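Side-chain contacts in Mll3558 protein (Mesorhizobium loti, PDB 3RD6), which is of unknown function but belongs to the AHA1 family of Bet v 1-like proteins, named after the activator of Hsp90 ATPase: residues H25-K30 with E143-E148; R35-G40 with F48-R53. All coordinates share one frame; numbering follows the deposited sequence.

Interaction 1 of 2, residues H25-K30 with E143-E148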
ATOM      1  N   HIS A  25      -2.961  -3.269  21.202  1.00 37.92           N
ATOM      2  CA  HIS A  25      -2.003  -2.431  21.906  1.00 37.02           C
ATOM      3  C   HIS A  25      -0.578  -2.686  21.445  1.00 46.15           C
ATOM      4  O   HIS A  25       0.172  -1.753  21.164  1.00 44.54           O
ATOM      5  CB  HIS A  25      -2.096  -2.690  23.413  1.00 29.25           C
ATOM      6  CG  HIS A  25      -1.231  -1.786  24.232  1.00 44.06           C
ATOM      7  ND1 HIS A  25      -1.493  -0.441  24.384  1.00 53.38           N
ATOM      8  CD2 HIS A  25      -0.078  -2.022  24.903  1.00 36.37           C
ATOM      9  CE1 HIS A  25      -0.538   0.113  25.107  1.00 46.58           C
ATOM     10  NE2 HIS A  25       0.334  -0.827  25.434  1.00 58.39           N
ATOM     11  N   ALA A  26      -0.205  -3.959  21.362  1.00 39.88           N
ATOM     12  CA  ALA A  26       1.148  -4.341  20.947  1.00 52.49           C
ATOM     13  C   ALA A  26       1.532  -3.803  19.565  1.00 48.68           C
ATOM     14  O   ALA A  26       2.702  -3.852  19.172  1.00 50.77           O
ATOM     15  CB  ALA A  26       1.288  -5.864  20.973  1.00 54.02           C
ATOM     16  N   PHE A  27       0.549  -3.303  18.828  1.00 49.76           N
ATOM     17  CA  PHE A  27       0.798  -2.759  17.504  1.00 45.21           C
ATOM     18  C   PHE A  27       0.757  -1.242  17.508  1.00 45.04           C
ATOM     19  O   PHE A  27       1.497  -0.587  16.779  1.00 36.90           O
ATOM     20  CB  PHE A  27      -0.258  -3.249  16.497  1.00 40.22           C
ATOM     21  CG  PHE A  27      -0.054  -4.647  16.014  1.00 46.13           C
ATOM     22  CD1 PHE A  27      -0.638  -5.721  16.679  1.00 44.67           C
ATOM     23  CD2 PHE A  27       0.693  -4.891  14.869  1.00 26.59           C
ATOM     24  CE1 PHE A  27      -0.483  -7.028  16.207  1.00 48.46           C
ATOM     25  CE2 PHE A  27       0.855  -6.197  14.386  1.00 47.17           C
ATOM     26  CZ  PHE A  27       0.262  -7.263  15.061  1.00 48.92           C
ATOM     27  N   ALA A  28      -0.128  -0.695  18.331  1.00 41.33           N
ATOM     28  CA  ALA A  28      -0.347   0.748  18.403  1.00 48.48           C
ATOM     29  C   ALA A  28       0.505   1.547  19.389  1.00 43.91           C
ATOM     30  O   ALA A  28       0.560   2.778  19.306  1.00 47.19           O
ATOM     31  CB  ALA A  28      -1.837   1.014  18.664  1.00 31.61           C
ATOM     32  N   ASP A  29       1.160   0.856  20.316  1.00 47.14           N
ATOM     33  CA  ASP A  29       2.007   1.515  21.314  1.00 45.15           C
ATOM     34  C   ASP A  29       3.477   1.463  20.896  1.00 43.45           C
ATOM     35  O   ASP A  29       4.098   0.402  20.870  1.00 48.59           O
ATOM     36  CB  ASP A  29       1.831   0.843  22.679  1.00 48.12           C
ATOM     37  CG  ASP A  29       2.671   1.476  23.737  1.00 52.83           C
ATOM     38  OD1 ASP A  29       2.506   2.694  23.960  1.00 57.63           O
ATOM     39  OD2 ASP A  29       3.500   0.762  24.340  1.00 58.13           O
ATOM     40  N   LYS A  30       4.032   2.626  20.586  1.00 48.00           N
ATOM     41  CA  LYS A  30       5.418   2.740  20.146  1.00 50.52           C
ATOM     42  C   LYS A  30       6.414   1.916  20.962  1.00 52.04           C
ATOM     43  O   LYS A  30       7.167   1.117  20.405  1.00 39.25           O
ATOM     44  CB  LYS A  30       5.821   4.214  20.143  1.00 48.24           C
ATOM     45  CG  LYS A  30       7.171   4.502  19.541  1.00 45.63           C
ATOM     46  CD  LYS A  30       7.310   5.987  19.295  1.00 44.70           C
ATOM     47  CE  LYS A  30       8.736   6.356  18.955  1.00 56.91           C
ATOM     48  NZ  LYS A  30       9.260   5.566  17.815  1.00 53.60           N
ATOM     49  N   GLU A 143       5.630 -14.681  15.971  1.00 67.24           N
ATOM     50  CA  GLU A 143       5.957 -15.683  16.976  1.00 64.44           C
ATOM     51  C   GLU A 143       6.602 -14.901  18.131  1.00 56.44           C
ATOM     52  O   GLU A 143       6.293 -15.141  19.300  1.00 59.29           O
ATOM     53  CB  GLU A 143       6.932 -16.714  16.390  1.00 68.23           C
ATOM     54  CG  GLU A 143       6.825 -18.118  16.985  1.00 77.58           C
ATOM     55  CD  GLU A 143       7.747 -18.338  18.169  1.00 88.08           C
ATOM     56  OE1 GLU A 143       7.748 -19.457  18.721  1.00 83.22           O
ATOM     57  OE2 GLU A 143       8.478 -17.398  18.545  1.00 94.54           O
ATOM     58  N   ALA A 144       7.470 -13.946  17.786  1.00 50.48           N
ATOM     59  CA  ALA A 144       8.140 -13.101  18.773  1.00 48.27           C
ATOM     60  C   ALA A 144       7.115 -12.286  19.553  1.00 50.14           C
ATOM     61  O   ALA A 144       7.252 -12.111  20.760  1.00 60.49           O
ATOM     62  CB  ALA A 144       9.116 -12.176  18.085  1.00 39.18           C
ATOM     63  N   LEU A 145       6.098 -11.777  18.856  1.00 56.19           N
ATOM     64  CA  LEU A 145       5.036 -11.005  19.500  1.00 58.10           C
ATOM     65  C   LEU A 145       4.427 -11.865  20.603  1.00 58.25           C
ATOM     66  O   LEU A 145       4.191 -11.391  21.720  1.00 60.93           O
ATOM     67  CB  LEU A 145       3.947 -10.633  18.493  1.00 52.85           C
ATOM     68  CG  LEU A 145       2.638 -10.057  19.062  1.00 46.70           C
ATOM     69  CD1 LEU A 145       2.889  -8.787  19.847  1.00 45.85           C
ATOM     70  CD2 LEU A 145       1.685  -9.784  17.920  1.00 57.79           C
ATOM     71  N   ALA A 146       4.190 -13.134  20.270  1.00 59.59           N
ATOM     72  CA  ALA A 146       3.614 -14.100  21.198  1.00 53.04           C
ATOM     73  C   ALA A 146       4.281 -14.012  22.566  1.00 59.65           C
ATOM     74  O   ALA A 146       3.605 -13.861  23.593  1.00 59.01           O
ATOM     75  CB  ALA A 146       3.742 -15.509  20.634  1.00 46.43           C
ATOM     76  N   ALA A 147       5.608 -14.091  22.574  1.00 60.90           N
ATOM     77  CA  ALA A 147       6.371 -14.015  23.821  1.00 68.46           C
ATOM     78  C   ALA A 147       6.164 -12.686  24.545  1.00 70.62           C
ATOM     79  O   ALA A 147       6.121 -12.642  25.771  1.00 75.08           O
ATOM     80  CB  ALA A 147       7.854 -14.219  23.540  1.00 69.37           C
ATOM     81  N   GLU A 148       6.040 -11.607  23.777  1.00 77.18           N
ATOM     82  CA  GLU A 148       5.839 -10.276  24.335  1.00 77.61           C
ATOM     83  C   GLU A 148       4.495 -10.178  25.065  1.00 78.78           C
ATOM     84  O   GLU A 148       4.245  -9.224  25.804  1.00 76.77           O
ATOM     85  CB  GLU A 148       5.899  -9.233  23.218  1.00 78.33           C
ATOM     86  CG  GLU A 148       6.676  -7.969  23.566  1.00 83.25           C
ATOM     87  CD  GLU A 148       6.097  -7.210  24.755  1.00 86.07           C
ATOM     88  OE1 GLU A 148       4.872  -6.969  24.778  1.00 81.43           O
ATOM     89  OE2 GLU A 148       6.872  -6.845  25.663  1.00 84.90           O
TER

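Interaction 2 of 2, residues R35-G40 with F48-R53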
ATOM      1  N   ARG A  35       9.880  -3.506  20.879  1.00 55.79           N
ATOM      2  CA  ARG A  35      10.483  -4.636  21.566  1.00 60.98           C
ATOM      3  C   ARG A  35      10.331  -5.973  20.848  1.00 64.51           C
ATOM      4  O   ARG A  35      11.174  -6.855  21.005  1.00 71.26           O
ATOM      5  CB  ARG A  35       9.961  -4.715  23.003  1.00 60.53           C
ATOM      6  CG  ARG A  35      10.239  -3.438  23.804  1.00 51.51           C
ATOM      7  CD  ARG A  35      10.021  -3.627  25.302  1.00 43.91           C
ATOM      8  NE  ARG A  35       8.631  -3.940  25.632  1.00 45.57           N
ATOM      9  CZ  ARG A  35       7.716  -3.043  25.991  1.00 43.79           C
ATOM     10  NH1 ARG A  35       8.029  -1.758  26.076  1.00 55.23           N
ATOM     11  NH2 ARG A  35       6.478  -3.429  26.268  1.00 44.47           N
ATOM     12  N   TRP A  36       9.277  -6.141  20.054  1.00 64.11           N
ATOM     13  CA  TRP A  36       9.120  -7.399  19.323  1.00 61.67           C
ATOM     14  C   TRP A  36       9.494  -7.324  17.837  1.00 57.63           C
ATOM     15  O   TRP A  36       9.898  -8.327  17.261  1.00 63.11           O
ATOM     16  CB  TRP A  36       7.700  -7.981  19.476  1.00 61.05           C
ATOM     17  CG  TRP A  36       6.547  -7.070  19.150  1.00 62.33           C
ATOM     18  CD1 TRP A  36       6.053  -6.064  19.931  1.00 58.41           C
ATOM     19  CD2 TRP A  36       5.690  -7.142  18.001  1.00 59.14           C
ATOM     20  NE1 TRP A  36       4.936  -5.510  19.342  1.00 61.52           N
ATOM     21  CE2 TRP A  36       4.697  -6.147  18.155  1.00 56.65           C
ATOM     22  CE3 TRP A  36       5.670  -7.944  16.853  1.00 57.99           C
ATOM     23  CZ2 TRP A  36       3.685  -5.945  17.208  1.00 52.12           C
ATOM     24  CZ3 TRP A  36       4.662  -7.742  15.909  1.00 52.13           C
ATOM     25  CH2 TRP A  36       3.689  -6.747  16.092  1.00 45.46           C
ATOM     26  N   ARG A  37       9.388  -6.142  17.231  1.00 55.25           N
ATOM     27  CA  ARG A  37       9.738  -5.971  15.823  1.00 52.36           C
ATOM     28  C   ARG A  37      11.105  -5.298  15.642  1.00 55.09           C
ATOM     29  O   ARG A  37      11.880  -5.672  14.757  1.00 62.15           O
ATOM     30  CB  ARG A  37       8.695  -5.119  15.117  1.00 55.82           C
ATOM     31  CG  ARG A  37       7.300  -5.683  15.097  1.00 57.23           C
ATOM     32  CD  ARG A  37       6.353  -4.570  14.718  1.00 38.88           C
ATOM     33  NE  ARG A  37       7.006  -3.688  13.753  1.00 52.50           N
ATOM     34  CZ  ARG A  37       6.519  -2.518  13.369  1.00 40.34           C
ATOM     35  NH1 ARG A  37       5.370  -2.084  13.871  1.00 36.89           N
ATOM     36  NH2 ARG A  37       7.180  -1.795  12.481  1.00 47.00           N
ATOM     37  N   VAL A  38      11.367  -4.290  16.470  1.00 55.07           N
ATOM     38  CA  VAL A  38      12.616  -3.544  16.448  1.00 61.12           C
ATOM     39  C   VAL A  38      13.269  -3.646  17.833  1.00 63.72           C
ATOM     40  O   VAL A  38      12.632  -4.091  18.783  1.00 63.62           O
ATOM     41  CB  VAL A  38      12.369  -2.036  16.112  1.00 61.97           C
ATOM     42  CG1 VAL A  38      13.675  -1.244  16.115  1.00 63.28           C
ATOM     43  CG2 VAL A  38      11.697  -1.910  14.764  1.00 63.19           C
ATOM     44  N   ASP A  39      14.540  -3.261  17.936  1.00 62.52           N
ATOM     45  CA  ASP A  39      15.250  -3.292  19.209  1.00 66.41           C
ATOM     46  C   ASP A  39      15.232  -1.893  19.838  1.00 71.12           C
ATOM     47  O   ASP A  39      14.202  -1.418  20.312  1.00 66.49           O
ATOM     48  CB  ASP A  39      16.705  -3.740  19.018  1.00 68.14           C
ATOM     49  CG  ASP A  39      16.831  -5.185  18.571  1.00 72.41           C
ATOM     50  OD1 ASP A  39      16.543  -5.477  17.394  1.00 63.81           O
ATOM     51  OD2 ASP A  39      17.216  -6.021  19.409  1.00 77.81           O
ATOM     52  N   GLY A  40      16.382  -1.232  19.829  1.00 79.79           N
ATOM     53  CA  GLY A  40      16.466   0.095  20.399  1.00 89.68           C
ATOM     54  C   GLY A  40      16.902   0.123  21.850  1.00 92.04           C
ATOM     55  O   GLY A  40      16.169   0.603  22.716  1.00 92.26           O
ATOM     56  N   PHE A  48      13.813   5.154  14.123  1.00 53.13           N
ATOM     57  CA  PHE A  48      12.486   4.575  14.186  1.00 46.46           C
ATOM     58  C   PHE A  48      11.444   5.623  14.526  1.00 49.98           C
ATOM     59  O   PHE A  48      11.236   5.961  15.688  1.00 50.37           O
ATOM     60  CB  PHE A  48      12.420   3.434  15.211  1.00 47.25           C
ATOM     61  CG  PHE A  48      11.133   2.657  15.157  1.00 42.59           C
ATOM     62  CD1 PHE A  48      10.791   1.943  14.012  1.00 39.61           C
ATOM     63  CD2 PHE A  48      10.231   2.693  16.213  1.00 50.56           C
ATOM     64  CE1 PHE A  48       9.563   1.289  13.910  1.00 45.36           C
ATOM     65  CE2 PHE A  48       8.999   2.040  16.124  1.00 45.22           C
ATOM     66  CZ  PHE A  48       8.667   1.338  14.968  1.00 34.32           C
ATOM     67  N   SER A  49      10.801   6.143  13.488  1.00 54.00           N
ATOM     68  CA  SER A  49       9.748   7.137  13.630  1.00 44.88           C
ATOM     69  C   SER A  49       8.457   6.350  13.540  1.00 46.21           C
ATOM     70  O   SER A  49       8.233   5.622  12.584  1.00 42.97           O
ATOM     71  CB  SER A  49       9.814   8.144  12.488  1.00 41.26           C
ATOM     72  OG  SER A  49      11.116   8.706  12.370  1.00 54.40           O
ATOM     73  N   PHE A  50       7.619   6.473  14.553  1.00 44.10           N
ATOM     74  CA  PHE A  50       6.355   5.751  14.563  1.00 31.92           C
ATOM     75  C   PHE A  50       5.244   6.730  14.933  1.00 34.65           C
ATOM     76  O   PHE A  50       5.185   7.211  16.063  1.00 31.65           O
ATOM     77  CB  PHE A  50       6.425   4.625  15.598  1.00 34.35           C
ATOM     78  CG  PHE A  50       5.268   3.667  15.559  1.00 32.04           C
ATOM     79  CD1 PHE A  50       5.180   2.709  14.568  1.00 38.96           C
ATOM     80  CD2 PHE A  50       4.297   3.684  16.557  1.00 38.18           C
ATOM     81  CE1 PHE A  50       4.151   1.779  14.570  1.00 41.00           C
ATOM     82  CE2 PHE A  50       3.268   2.759  16.564  1.00 36.21           C
ATOM     83  CZ  PHE A  50       3.200   1.805  15.567  1.00 31.72           C
ATOM     84  N   ASP A  51       4.383   7.042  13.971  1.00 34.60           N
ATOM     85  CA  ASP A  51       3.275   7.951  14.212  1.00 35.58           C
ATOM     86  C   ASP A  51       1.996   7.186  13.915  1.00 25.34           C
ATOM     87  O   ASP A  51       1.511   7.181  12.781  1.00 25.66           O
ATOM     88  CB  ASP A  51       3.395   9.184  13.313  1.00 38.79           C
ATOM     89  CG  ASP A  51       2.227  10.151  13.485  1.00 40.49           C
ATOM     90  OD1 ASP A  51       1.324   9.868  14.320  1.00 40.88           O
ATOM     91  OD2 ASP A  51       2.220  11.188  12.774  1.00 32.27           O
ATOM     92  N   PHE A  52       1.445   6.550  14.947  1.00 30.37           N
ATOM     93  CA  PHE A  52       0.243   5.734  14.802  1.00 28.25           C
ATOM     94  C   PHE A  52      -1.077   6.473  14.617  1.00 28.51           C
ATOM     95  O   PHE A  52      -1.774   6.747  15.583  1.00 36.71           O
ATOM     96  CB  PHE A  52       0.125   4.770  15.980  1.00 28.77           C
ATOM     97  CG  PHE A  52      -0.792   3.626  15.716  1.00 38.45           C
ATOM     98  CD1 PHE A  52      -0.434   2.630  14.800  1.00 28.34           C
ATOM     99  CD2 PHE A  52      -2.036   3.555  16.347  1.00 42.45           C
ATOM    100  CE1 PHE A  52      -1.308   1.585  14.512  1.00 24.85           C
ATOM    101  CE2 PHE A  52      -2.921   2.513  16.068  1.00 22.58           C
ATOM    102  CZ  PHE A  52      -2.556   1.524  15.148  1.00 34.82           C
ATOM    103  N   ARG A  53      -1.411   6.770  13.360  1.00 24.90           N
ATOM    104  CA  ARG A  53      -2.652   7.459  12.975  1.00 22.51           C
ATOM    105  C   ARG A  53      -2.837   7.328  11.464  1.00 26.97           C
ATOM    106  O   ARG A  53      -1.862   7.141  10.739  1.00 28.09           O
ATOM    107  CB  ARG A  53      -2.586   8.937  13.338  1.00 25.29           C
ATOM    108  CG  ARG A  53      -1.593   9.725  12.522  1.00 33.79           C
ATOM    109  CD  ARG A  53      -1.525  11.177  12.972  1.00 38.01           C
ATOM    110  NE  ARG A  53      -0.440  11.898  12.314  1.00 35.19           N
ATOM    111  CZ  ARG A  53      -0.509  12.411  11.091  1.00 28.07           C
ATOM    112  NH1 ARG A  53      -1.629  12.303  10.380  1.00 22.81           N
ATOM    113  NH2 ARG A  53       0.561  12.998  10.560  1.00 28.87           N
TER

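Interaction 1 of 2, residues H25-K30 with E143-E148
The carbonyl O of Ala26 accepts a hydrogen bond from the indole NE1 of Trp36, while the methyl of the same alanine meets Leu145 of the long C-terminal helix. The architecture matches the helix-grip fold of the Bet v 1-like superfamily, in which a curved antiparallel sheet and two short helices embrace a long terminal helix; here helix 20-28 packs against helix 131-148. A single side chain on the long helix, Leu145, makes the contact, and it divides its two methyls between neighbouring residues. Leu145 CD1 comes up against Ala26 CB at 3.5 Å, methyl to methyl, where the CA atoms of the two residues are 7.8 Å apart. Leu145 CD2 lies obliquely to the far rim of the Phe27 ring, at 3.9 Å from CE1. CG of Leu145 is anti to the backbone N (chi1 169°), which sends the two methyls to Ala26 and Phe27. Phe27 leaves the backbone differently: CG is turned away from the carbonyl carbon (chi1 -78°), and the ring reaches over to cross Leu145 at about a right angle. All three residues are buried, and no hydrogen bond passes between the segments. Trp36 packs edge-to-face with Phe27 and touches Leu145, whose other neighbours include Tyr16 of the first strand. The helix ends at Ala28: Asp29 N still bonds His25 O at 2.9 Å, and Asp29 then serves as N-cap of helix 30-36. The same CD2 methyl of Leu145 also lies 4.1 Å from Phe27 CZ.

Interaction 2 of 2, residues R35-G40 with F48-R53
A mixed apolar and cationic contact, partly buried, joins the loop that leaves helix 30-36 to strand 47-50, the outermost strand at one end of the antiparallel sheet within this chain. Val38 and Phe48 supply the apolar half. One valine methyl, CG2, sits over a face of the Phe48 ring, 3.9 Å from CE1, while the backbones stay well apart, with 8.4 Å between the CA atoms of these two residues. Arg37 supplies the other half and comes to the same ring from a different direction: its NH2 lies at the ring edge, near the ring plane, 4.2 Å from Phe48 CE1. The guanidinium and this ring are almost perpendicular, their planes 83° apart. Arg37 NH1 approaches Phe50 obliquely, 4.1 Å from CE1, with an interplanar angle of 66°. A bend at chi3 (35°) turns the arginine head across both phenylalanines, and nearer the backbone its CG rests over a face of the Trp36 indole. Phe48 and Phe50, two residues apart on the strand, both point toward the loop; Phe50 also packs on Val33 of helix 30-36. The strand itself is tied to its neighbour 57-62 by backbone hydrogen bonds between Ser49 and Val59. Arg37 finds its strongest polar partner there, since NH2 forms a salt bridge with Glu58 OE2. The positive charge is therefore probably balanced mainly by that carboxylate, while the two rings lie against the guanidinium in van der Waals contact, with no hydrogen bond between the segments.

The two contacts share a neighbourhood, their centres about 10 Å apart, and interaction 2 is nested along the chain within the loop closed by interaction 1. Interaction 1 is buried and wholly apolar, joining the first short helix to the C-terminal helix. Interaction 2 is partly buried and brings a charged head to aromatic rings at the sheet's end strand. Helix 30-36 serves both: Lys30, at its start, probably hydrogen-bonds through NZ to Phe48 O at 2.9 Å, and Trp36, near its end, belongs to the surroundings of both. Phe50, and Phe52 just past the strand, pack on Phe27 O and Ala28 CB of helix 20-28, respectively.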